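Local coordinates for protein putative acyl-CoA thioester hydrolase YbhC (Escherichia coli K-12, PDB 3GRH) that is a putative thioesterase of the outer membrane, related to pectinesterases but neither binding pectin nor showing pectinesterase activity, at residues V195-N200 and A227-G232. Numbering follows the deposited sequence.
Sequences VFWSQN and ALRTDG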
loop_
_atom_site.group_PDB
_atom_site.type_symbol
_atom_site.label_atom_id
_atom_site.label_comp_id
_atom_site.label_asym_id
_atom_site.label_seq_id
_atom_site.Cartn_x
_atom_site.Cartn_y
_atom_site.Cartn_z
ATOM N N VAL A 195 0.026 12.152 -3.078
ATOM C CA VAL A 195 -0.721 12.764 -4.201
ATOM C C VAL A 195 -2.201 12.460 -4.031
ATOM O O VAL A 195 -3.044 13.310 -4.209
ATOM C CB VAL A 195 -0.191 12.245 -5.571
ATOM C CG1 VAL A 195 -1.067 12.795 -6.709
ATOM C CG2 VAL A 195 1.303 12.609 -5.730
ATOM N N PHE A 196 -2.517 11.196 -3.772
ATOM C CA PHE A 196 -3.877 10.711 -3.612
ATOM C C PHE A 196 -3.957 10.230 -2.184
ATOM O O PHE A 196 -3.243 9.321 -1.797
ATOM C CB PHE A 196 -4.149 9.557 -4.603
ATOM C CG PHE A 196 -5.540 9.224 -4.788
ATOM C CD1 PHE A 196 -6.205 9.508 -5.992
ATOM C CD2 PHE A 196 -6.258 8.685 -3.800
ATOM C CE1 PHE A 196 -7.503 9.193 -6.153
ATOM C CE2 PHE A 196 -7.660 8.409 -3.959
ATOM C CZ PHE A 196 -8.231 8.680 -5.161
ATOM N N TRP A 197 -4.829 10.853 -1.400
ATOM C CA TRP A 197 -5.011 10.487 0.017
ATOM C C TRP A 197 -6.465 10.330 0.285
ATOM O O TRP A 197 -7.254 11.211 0.078
ATOM C CB TRP A 197 -4.474 11.589 0.878
ATOM C CG TRP A 197 -4.661 11.486 2.342
ATOM C CD1 TRP A 197 -5.015 10.384 3.057
ATOM C CD2 TRP A 197 -4.447 12.530 3.318
ATOM N NE1 TRP A 197 -5.085 10.698 4.387
ATOM C CE2 TRP A 197 -4.796 12.013 4.558
ATOM C CE3 TRP A 197 -4.146 13.890 3.222
ATOM C CZ2 TRP A 197 -4.743 12.762 5.718
ATOM C CZ3 TRP A 197 -4.026 14.601 4.367
ATOM C CH2 TRP A 197 -4.345 14.068 5.585
ATOM N N SER A 198 -6.806 9.119 0.672
ATOM C CA SER A 198 -8.194 8.788 1.032
ATOM C C SER A 198 -8.356 8.380 2.458
ATOM O O SER A 198 -7.556 7.622 2.948
ATOM C CB SER A 198 -8.666 7.670 0.173
ATOM O OG SER A 198 -10.000 7.264 0.486
ATOM N N GLN A 199 -9.410 8.925 3.096
ATOM C CA GLN A 199 -9.901 8.382 4.345
ATOM C C GLN A 199 -11.266 7.752 4.171
ATOM O O GLN A 199 -11.964 7.435 5.151
ATOM C CB GLN A 199 -9.998 9.462 5.389
ATOM C CG GLN A 199 -8.675 10.134 5.621
ATOM C CD GLN A 199 -8.597 10.616 6.993
ATOM O OE1 GLN A 199 -9.556 11.224 7.507
ATOM N NE2 GLN A 199 -7.522 10.238 7.678
ATOM N N ASN A 200 -11.736 7.602 2.953
ATOM C CA ASN A 200 -13.097 7.092 2.682
ATOM C C ASN A 200 -13.141 5.568 2.894
ATOM O O ASN A 200 -12.433 4.781 2.244
ATOM C CB ASN A 200 -13.379 7.423 1.198
ATOM C CG ASN A 200 -14.749 7.132 0.746
ATOM O OD1 ASN A 200 -14.980 6.248 -0.129
ATOM N ND2 ASN A 200 -15.711 7.792 1.353
ATOM N N ALA A 227 2.668 8.160 -3.382
ATOM C CA ALA A 227 1.750 8.224 -4.488
ATOM C C ALA A 227 0.331 8.102 -3.955
ATOM O O ALA A 227 -0.454 8.959 -4.137
ATOM C CB ALA A 227 2.039 7.159 -5.487
ATOM N N LEU A 228 0.024 6.989 -3.294
ATOM C CA LEU A 228 -1.347 6.686 -2.800
ATOM C C LEU A 228 -1.223 6.427 -1.319
ATOM O O LEU A 228 -0.528 5.545 -0.921
ATOM C CB LEU A 228 -1.870 5.456 -3.470
ATOM C CG LEU A 228 -3.243 5.025 -3.009
ATOM C CD1 LEU A 228 -4.341 6.056 -3.033
ATOM C CD2 LEU A 228 -3.617 3.828 -3.926
ATOM N N ARG A 229 -2.021 7.138 -0.530
ATOM C CA ARG A 229 -2.227 6.862 0.881
ATOM C C ARG A 229 -3.663 6.514 1.114
ATOM O O ARG A 229 -4.559 7.226 0.630
ATOM C CB ARG A 229 -1.899 8.059 1.672
ATOM C CG ARG A 229 -2.243 7.958 3.113
ATOM C CD ARG A 229 -1.780 9.049 3.980
ATOM N NE ARG A 229 -2.382 8.996 5.319
ATOM C CZ ARG A 229 -2.273 9.989 6.190
ATOM N NH1 ARG A 229 -1.542 11.067 5.915
ATOM N NH2 ARG A 229 -2.933 9.910 7.313
ATOM N N THR A 230 -3.912 5.418 1.810
ATOM C CA THR A 230 -5.288 5.048 2.111
ATOM C C THR A 230 -5.405 4.738 3.595
ATOM O O THR A 230 -4.592 4.033 4.143
ATOM C CB THR A 230 -5.863 3.972 1.184
ATOM O OG1 THR A 230 -7.187 3.615 1.603
ATOM C CG2 THR A 230 -5.036 2.730 1.189
ATOM N N ASP A 231 -6.411 5.342 4.228
ATOM C CA ASP A 231 -6.665 5.142 5.685
ATOM C C ASP A 231 -8.033 4.492 5.936
ATOM O O ASP A 231 -8.329 4.116 7.097
ATOM C CB ASP A 231 -6.688 6.516 6.428
ATOM C CG ASP A 231 -5.469 7.378 6.228
ATOM O OD1 ASP A 231 -4.434 6.866 5.742
ATOM O OD2 ASP A 231 -5.582 8.632 6.549
ATOM N N GLY A 232 -8.859 4.330 4.898
ATOM C CA GLY A 232 -10.197 3.796 5.037
ATOM C C GLY A 232 -10.231 2.286 5.216
ATOM O O GLY A 232 -9.308 1.569 4.860
HETATM O O HOH W 1 -9.518 5.070 2.001
#
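The guanidinium of Arg229 lies flat over one face of the Trp197 indole, centres 3.9 Å apart and planes 23° from parallel, a cation-pi stack in which the arginine CD adds a CH-pi contact to the five-membered ring. Both side chains start with CG opposite the backbone N (chi1 175° and 172°), and the extended arginine chain runs alongside the indole. At the indole edge, in the ring plane, NE1 gives Asp231 OD2 a nearly straight 3.0 Å hydrogen bond, reaching that oxygen from above the carboxylate plane. The amide of Gln199 suits its place by donating at one end and accepting at the other: NE2 takes the anti lone pair of the same OD2, 2.8 Å away, and OE1 is hydrogen-bonded to Tyr175 OH. Asp231 OD1 faces the guanidinium edge in a salt bridge with Arg229 NE at 3.0 Å; Arg229 NH1 is hydrogen-bonded to Asn258 OD1. An alanine in place of Arg229 would probably bare one indole face and leave the buried Asp231 without its countercharge. On the other side of the sheet, Phe196 CD2 packs on Leu228 CD1 at 3.3 Å, apolar groups suited to the interior. Beyond them a water joins Ser198 OG, Thr230 OG1, Asn200 O and Gly232 N; a side chain at Gly232 would run into Asn200 O. Ser198 OG accepts from Asn200 N in an ST turn. Strands 196-198 and 228-230, their axes 4.7 Å apart at closest approach, run parallel between strands 115-123 and 249-251: successive coils of the pectinesterase family's right-handed parallel beta-helix.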